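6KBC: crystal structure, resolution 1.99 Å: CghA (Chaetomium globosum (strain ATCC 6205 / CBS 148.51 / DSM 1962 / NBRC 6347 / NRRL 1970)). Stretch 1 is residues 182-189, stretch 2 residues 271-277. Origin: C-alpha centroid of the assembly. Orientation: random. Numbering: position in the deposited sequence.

Stretch 1 182-189: YWFRPIAM
Stretch 2 271-277: VNAALYR

Two strands of one chain, at least 87 residues apart in sequence wherever they touch, run almost parallel here, their N-to-C directions 11° apart and their axes 7.2 Å apart at closest approach. That spacing is too wide for backbone-to-backbone pairing, so side chains make the connection, burying 285 Å² in all. The register sets Phe184 CA 6.4 Å from Asn272 CA and, farther along, Ala188 CA 8.5 Å from Ala274 CA. Stretch 2 is extended throughout, with phi from -160° to -118° and psi from 109° to 163°.

Stretch 1 enters as a strand. Tyr182 (phi/psi -123/132, chi1 m) points its CB away from stretch 2 and makes no contact. Trp183 (-153/120, chi1 t, chi2 -65°) contributes its backbone rather than its indole: Trp183 O lies 3.2 Å from Asn272 CG. The amide nitrogen, Asn272 ND2, is 3.4 Å from Trp183 O, but the angle is too poor for a hydrogen bond, and ND2 is satisfied elsewhere in the structure. Phe184 (-152/-174, chi1 p, chi2 -88°) sets off sideways and its ring leads away, leaving Phe184 CB 4.1 Å from Asn272 OD1.

Arg185 (-123/97) is the centre of the contact, covered over 76 Å². Its CB points toward stretch 2, and rotamers m, t, m with chi4 -85° carry the guanidinium to the neighbouring backbone. Arg185 NH1 donates to Asn272 O at 3.1 Å and 160°, a nearly straight hydrogen bond that gives a buried donor a carbonyl partner. Arg185 NH2 sits 3.0 Å from Asn272 OD1, on a side chain with chi1 t and chi2 -60°, and 3.8 Å from Ala274 CB, whose single methyl occupies little space beside the guanidinium. Arg185 NE donates to water 1, with NE to the water oxygen 2.9 Å; the same water donates to Tyr276 OH, its oxygen 2.8 Å from OH. A long, many-donor side chain can thus bond directly to one residue and reach another through water.

At Pro186 (-57/-35, C-gamma exo) the chain begins to turn a corner that continues through Ile187 (-127/110, m, t) and Ala188 (-70/-39). Pro186 and Ile187 are out of reach, whereas Ala188 turns its methyl toward stretch 2. Ala188 CB packs 3.8 Å from Tyr276 CZ and 3.3 Å from Tyr276 OH, the tyrosine reaching across with chi1 m and chi2 87°. Met189 (-152/132, t, p, t) starts toward stretch 2, but its end leads away.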

ATOM      1  N   TYR A 182     -10.345  -6.620   0.318  1.00 27.55           N
ATOM      2  CA  TYR A 182      -9.147  -7.283  -0.181  1.00 26.11           C
ATOM      3  C   TYR A 182      -8.012  -6.293  -0.337  1.00 23.55           C
ATOM      4  O   TYR A 182      -8.202  -5.190  -0.859  1.00 25.33           O
ATOM      5  CB  TYR A 182      -9.414  -8.007  -1.498  1.00 29.18           C
ATOM      6  CG  TYR A 182     -10.621  -8.882  -1.377  1.00 28.04           C
ATOM      7  CD1 TYR A 182     -10.510 -10.181  -0.895  1.00 27.32           C
ATOM      8  CD2 TYR A 182     -11.879  -8.395  -1.684  1.00 31.84           C
ATOM      9  CE1 TYR A 182     -11.627 -10.975  -0.749  1.00 34.42           C
ATOM     10  CE2 TYR A 182     -13.001  -9.183  -1.540  1.00 34.30           C
ATOM     11  CZ  TYR A 182     -12.871 -10.465  -1.076  1.00 33.10           C
ATOM     12  OH  TYR A 182     -13.996 -11.240  -0.935  1.00 38.64           O
ATOM     13  N   TRP A 183      -6.854  -6.685   0.179  1.00 24.77           N
ATOM     14  CA  TRP A 183      -5.605  -5.975  -0.035  1.00 23.98           C
ATOM     15  C   TRP A 183      -4.506  -7.011   0.084  1.00 25.40           C
ATOM     16  O   TRP A 183      -4.369  -7.661   1.121  1.00 25.09           O
ATOM     17  CB  TRP A 183      -5.402  -4.843   0.974  1.00 27.59           C
ATOM     18  CG  TRP A 183      -4.139  -4.091   0.729  1.00 23.17           C
ATOM     19  CD1 TRP A 183      -2.860  -4.570   0.834  1.00 25.16           C
ATOM     20  CD2 TRP A 183      -4.023  -2.731   0.319  1.00 24.06           C
ATOM     21  NE1 TRP A 183      -1.961  -3.583   0.520  1.00 24.69           N
ATOM     22  CE2 TRP A 183      -2.648  -2.444   0.203  1.00 24.80           C
ATOM     23  CE3 TRP A 183      -4.946  -1.719   0.058  1.00 27.04           C
ATOM     24  CZ2 TRP A 183      -2.179  -1.196  -0.187  1.00 29.77           C
ATOM     25  CZ3 TRP A 183      -4.481  -0.486  -0.323  1.00 32.60           C
ATOM     26  CH2 TRP A 183      -3.107  -0.235  -0.455  1.00 29.83           C
ATOM     27  N   PHE A 184      -3.739  -7.193  -0.980  1.00 22.84           N
ATOM     28  CA  PHE A 184      -2.622  -8.111  -0.923  1.00 21.60           C
ATOM     29  C   PHE A 184      -1.591  -7.617  -1.933  1.00 21.88           C
ATOM     30  O   PHE A 184      -1.753  -6.554  -2.539  1.00 25.51           O
ATOM     31  CB  PHE A 184      -3.096  -9.548  -1.170  1.00 26.22           C
ATOM     32  CG  PHE A 184      -3.768  -9.727  -2.497  1.00 29.29           C
ATOM     33  CD1 PHE A 184      -5.141  -9.515  -2.630  1.00 29.86           C
ATOM     34  CD2 PHE A 184      -3.028 -10.061  -3.619  1.00 29.01           C
ATOM     35  CE1 PHE A 184      -5.762  -9.645  -3.863  1.00 30.50           C
ATOM     36  CE2 PHE A 184      -3.642 -10.203  -4.852  1.00 31.35           C
ATOM     37  CZ  PHE A 184      -5.006 -10.000  -4.975  1.00 29.86           C
ATOM     38  N   ARG A 185      -0.537  -8.393  -2.128  1.00 23.34           N
ATOM     39  CA  ARG A 185       0.636  -7.895  -2.841  1.00 22.43           C
ATOM     40  C   ARG A 185       0.946  -8.769  -4.045  1.00 22.96           C
ATOM     41  O   ARG A 185       1.601  -9.818  -3.908  1.00 25.46           O
ATOM     42  CB  ARG A 185       1.823  -7.817  -1.884  1.00 21.85           C
ATOM     43  CG  ARG A 185       1.601  -6.723  -0.831  1.00 22.36           C
ATOM     44  CD  ARG A 185       2.507  -6.874   0.376  1.00 20.35           C
ATOM     45  NE  ARG A 185       2.174  -8.053   1.157  1.00 26.55           N
ATOM     46  CZ  ARG A 185       1.238  -8.085   2.102  1.00 22.79           C
ATOM     47  NH1 ARG A 185       0.551  -6.988   2.394  1.00 21.24           N
ATOM     48  NH2 ARG A 185       0.999  -9.215   2.748  1.00 22.57           N
ATOM     49  N   PRO A 186       0.502  -8.383  -5.239  1.00 23.15           N
ATOM     50  CA  PRO A 186       0.888  -9.144  -6.439  1.00 24.42           C
ATOM     51  C   PRO A 186       2.390  -9.243  -6.617  1.00 27.14           C
ATOM     52  O   PRO A 186       2.889 -10.275  -7.088  1.00 27.82           O
ATOM     53  CB  PRO A 186       0.225  -8.351  -7.568  1.00 23.70           C
ATOM     54  CG  PRO A 186      -0.990  -7.768  -6.922  1.00 24.08           C
ATOM     55  CD  PRO A 186      -0.497  -7.344  -5.548  1.00 20.71           C
ATOM     56  N   ILE A 187       3.133  -8.199  -6.258  1.00 24.25           N
ATOM     57  CA  ILE A 187       4.585  -8.279  -6.184  1.00 24.66           C
ATOM     58  C   ILE A 187       5.014  -7.796  -4.808  1.00 23.03           C
ATOM     59  O   ILE A 187       4.932  -6.596  -4.508  1.00 21.80           O
ATOM     60  CB  ILE A 187       5.286  -7.475  -7.282  1.00 27.61           C
ATOM     61  CG1 ILE A 187       4.816  -7.949  -8.659  1.00 29.58           C
ATOM     62  CG2 ILE A 187       6.776  -7.640  -7.131  1.00 24.70           C
ATOM     63  CD1 ILE A 187       5.182  -6.996  -9.777  1.00 28.32           C
ATOM     64  N   ALA A 188       5.484  -8.731  -3.986  1.00 24.67           N
ATOM     65  CA  ALA A 188       5.828  -8.439  -2.602  1.00 26.80           C
ATOM     66  C   ALA A 188       7.076  -7.576  -2.518  1.00 29.00           C
ATOM     67  O   ALA A 188       7.150  -6.668  -1.678  1.00 24.62           O
ATOM     68  CB  ALA A 188       6.034  -9.750  -1.844  1.00 24.20           C
ATOM     69  N   MET A 189       8.067  -7.843  -3.375  1.00 23.48           N
ATOM     70  CA  MET A 189       9.367  -7.193  -3.264  1.00 22.43           C
ATOM     71  C   MET A 189      10.000  -7.118  -4.648  1.00 27.71           C
ATOM     72  O   MET A 189      10.045  -8.123  -5.369  1.00 25.65           O
ATOM     73  CB  MET A 189      10.280  -7.972  -2.314  1.00 22.98           C
ATOM     74  CG  MET A 189      11.645  -7.347  -2.084  1.00 25.79           C
ATOM     75  SD  MET A 189      11.563  -5.638  -1.513  1.00 25.74           S
ATOM     76  CE  MET A 189      13.255  -5.569  -0.887  1.00 27.30           C
ATOM     77  N   VAL A 271      -5.617  -7.911   9.261  1.00 23.27           N
ATOM     78  CA  VAL A 271      -4.335  -7.607   8.634  1.00 20.46           C
ATOM     79  C   VAL A 271      -4.086  -8.553   7.471  1.00 20.63           C
ATOM     80  O   VAL A 271      -4.462  -9.727   7.498  1.00 19.76           O
ATOM     81  CB  VAL A 271      -3.173  -7.673   9.661  1.00 18.68           C
ATOM     82  CG1 VAL A 271      -2.880  -9.108  10.067  1.00 21.57           C
ATOM     83  CG2 VAL A 271      -1.923  -7.024   9.107  1.00 17.83           C
ATOM     84  N   ASN A 272      -3.417  -8.037   6.457  1.00 19.06           N
ATOM     85  CA  ASN A 272      -2.791  -8.867   5.440  1.00 20.32           C
ATOM     86  C   ASN A 272      -1.337  -8.419   5.391  1.00 17.89           C
ATOM     87  O   ASN A 272      -1.055  -7.295   4.979  1.00 19.52           O
ATOM     88  CB  ASN A 272      -3.493  -8.695   4.101  1.00 19.43           C
ATOM     89  CG  ASN A 272      -3.106  -9.771   3.122  1.00 24.31           C
ATOM     90  OD1 ASN A 272      -1.926  -9.903   2.781  1.00 22.70           O
ATOM     91  ND2 ASN A 272      -4.076 -10.599   2.722  1.00 22.59           N
ATOM     92  N   ALA A 273      -0.434  -9.264   5.881  1.00 20.15           N
ATOM     93  CA  ALA A 273       0.945  -8.852   6.087  1.00 22.17           C
ATOM     94  C   ALA A 273       1.862 -10.025   5.812  1.00 19.79           C
ATOM     95  O   ALA A 273       1.447 -11.188   5.824  1.00 20.21           O
ATOM     96  CB  ALA A 273       1.192  -8.339   7.514  1.00 14.94           C
ATOM     97  N   ALA A 274       3.135  -9.709   5.622  1.00 17.72           N
ATOM     98  CA  ALA A 274       4.105 -10.751   5.349  1.00 18.61           C
ATOM     99  C   ALA A 274       5.470 -10.291   5.821  1.00 21.83           C
ATOM    100  O   ALA A 274       5.826  -9.117   5.666  1.00 21.06           O
ATOM    101  CB  ALA A 274       4.143 -11.095   3.853  1.00 23.41           C
ATOM    102  N   LEU A 275       6.226 -11.217   6.398  1.00 20.30           N
ATOM    103  CA  LEU A 275       7.629 -10.998   6.698  1.00 20.08           C
ATOM    104  C   LEU A 275       8.443 -12.018   5.912  1.00 21.69           C
ATOM    105  O   LEU A 275       8.114 -13.208   5.898  1.00 20.89           O
ATOM    106  CB  LEU A 275       7.922 -11.122   8.181  1.00 19.16           C
ATOM    107  CG  LEU A 275       9.388 -10.958   8.567  1.00 22.33           C
ATOM    108  CD1 LEU A 275       9.852  -9.513   8.358  1.00 19.33           C
ATOM    109  CD2 LEU A 275       9.583 -11.399  10.017  1.00 20.30           C
ATOM    110  N   TYR A 276       9.486 -11.545   5.254  1.00 18.70           N
ATOM    111  CA  TYR A 276      10.395 -12.398   4.512  1.00 20.56           C
ATOM    112  C   TYR A 276      11.769 -12.260   5.132  1.00 22.04           C
ATOM    113  O   TYR A 276      12.109 -11.210   5.672  1.00 19.90           O
ATOM    114  CB  TYR A 276      10.447 -12.007   3.047  1.00 20.45           C
ATOM    115  CG  TYR A 276       9.119 -12.042   2.356  1.00 23.45           C
ATOM    116  CD1 TYR A 276       8.276 -10.938   2.381  1.00 21.30           C
ATOM    117  CD2 TYR A 276       8.716 -13.170   1.628  1.00 23.39           C
ATOM    118  CE1 TYR A 276       7.055 -10.959   1.740  1.00 22.25           C
ATOM    119  CE2 TYR A 276       7.495 -13.199   0.982  1.00 25.01           C
ATOM    120  CZ  TYR A 276       6.670 -12.094   1.042  1.00 23.78           C
ATOM    121  OH  TYR A 276       5.460 -12.098   0.398  1.00 23.79           O
ATOM    122  N   ARG A 277      12.544 -13.337   5.080  1.00 22.52           N
ATOM    123  CA  ARG A 277      13.956 -13.299   5.426  1.00 21.73           C
ATOM    124  C   ARG A 277      14.718 -13.873   4.244  1.00 28.61           C
ATOM    125  O   ARG A 277      14.514 -15.035   3.885  1.00 25.26           O
ATOM    126  CB  ARG A 277      14.249 -14.088   6.699  1.00 24.01           C
ATOM    127  CG  ARG A 277      15.671 -13.884   7.221  1.00 27.24           C
ATOM    128  CD  ARG A 277      15.975 -14.787   8.413  1.00 31.36           C
ATOM    129  NE  ARG A 277      16.922 -14.158   9.337  1.00 34.67           N
ATOM    130  CZ  ARG A 277      18.238 -14.068   9.132  1.00 41.03           C
ATOM    131  NH1 ARG A 277      18.790 -14.572   8.030  1.00 39.04           N
ATOM    132  NH2 ARG A 277      19.007 -13.477  10.037  1.00 38.52           N
TER
HETATM  133  O   HOH W   1       3.067 -10.720   0.519  1.00 27.33           O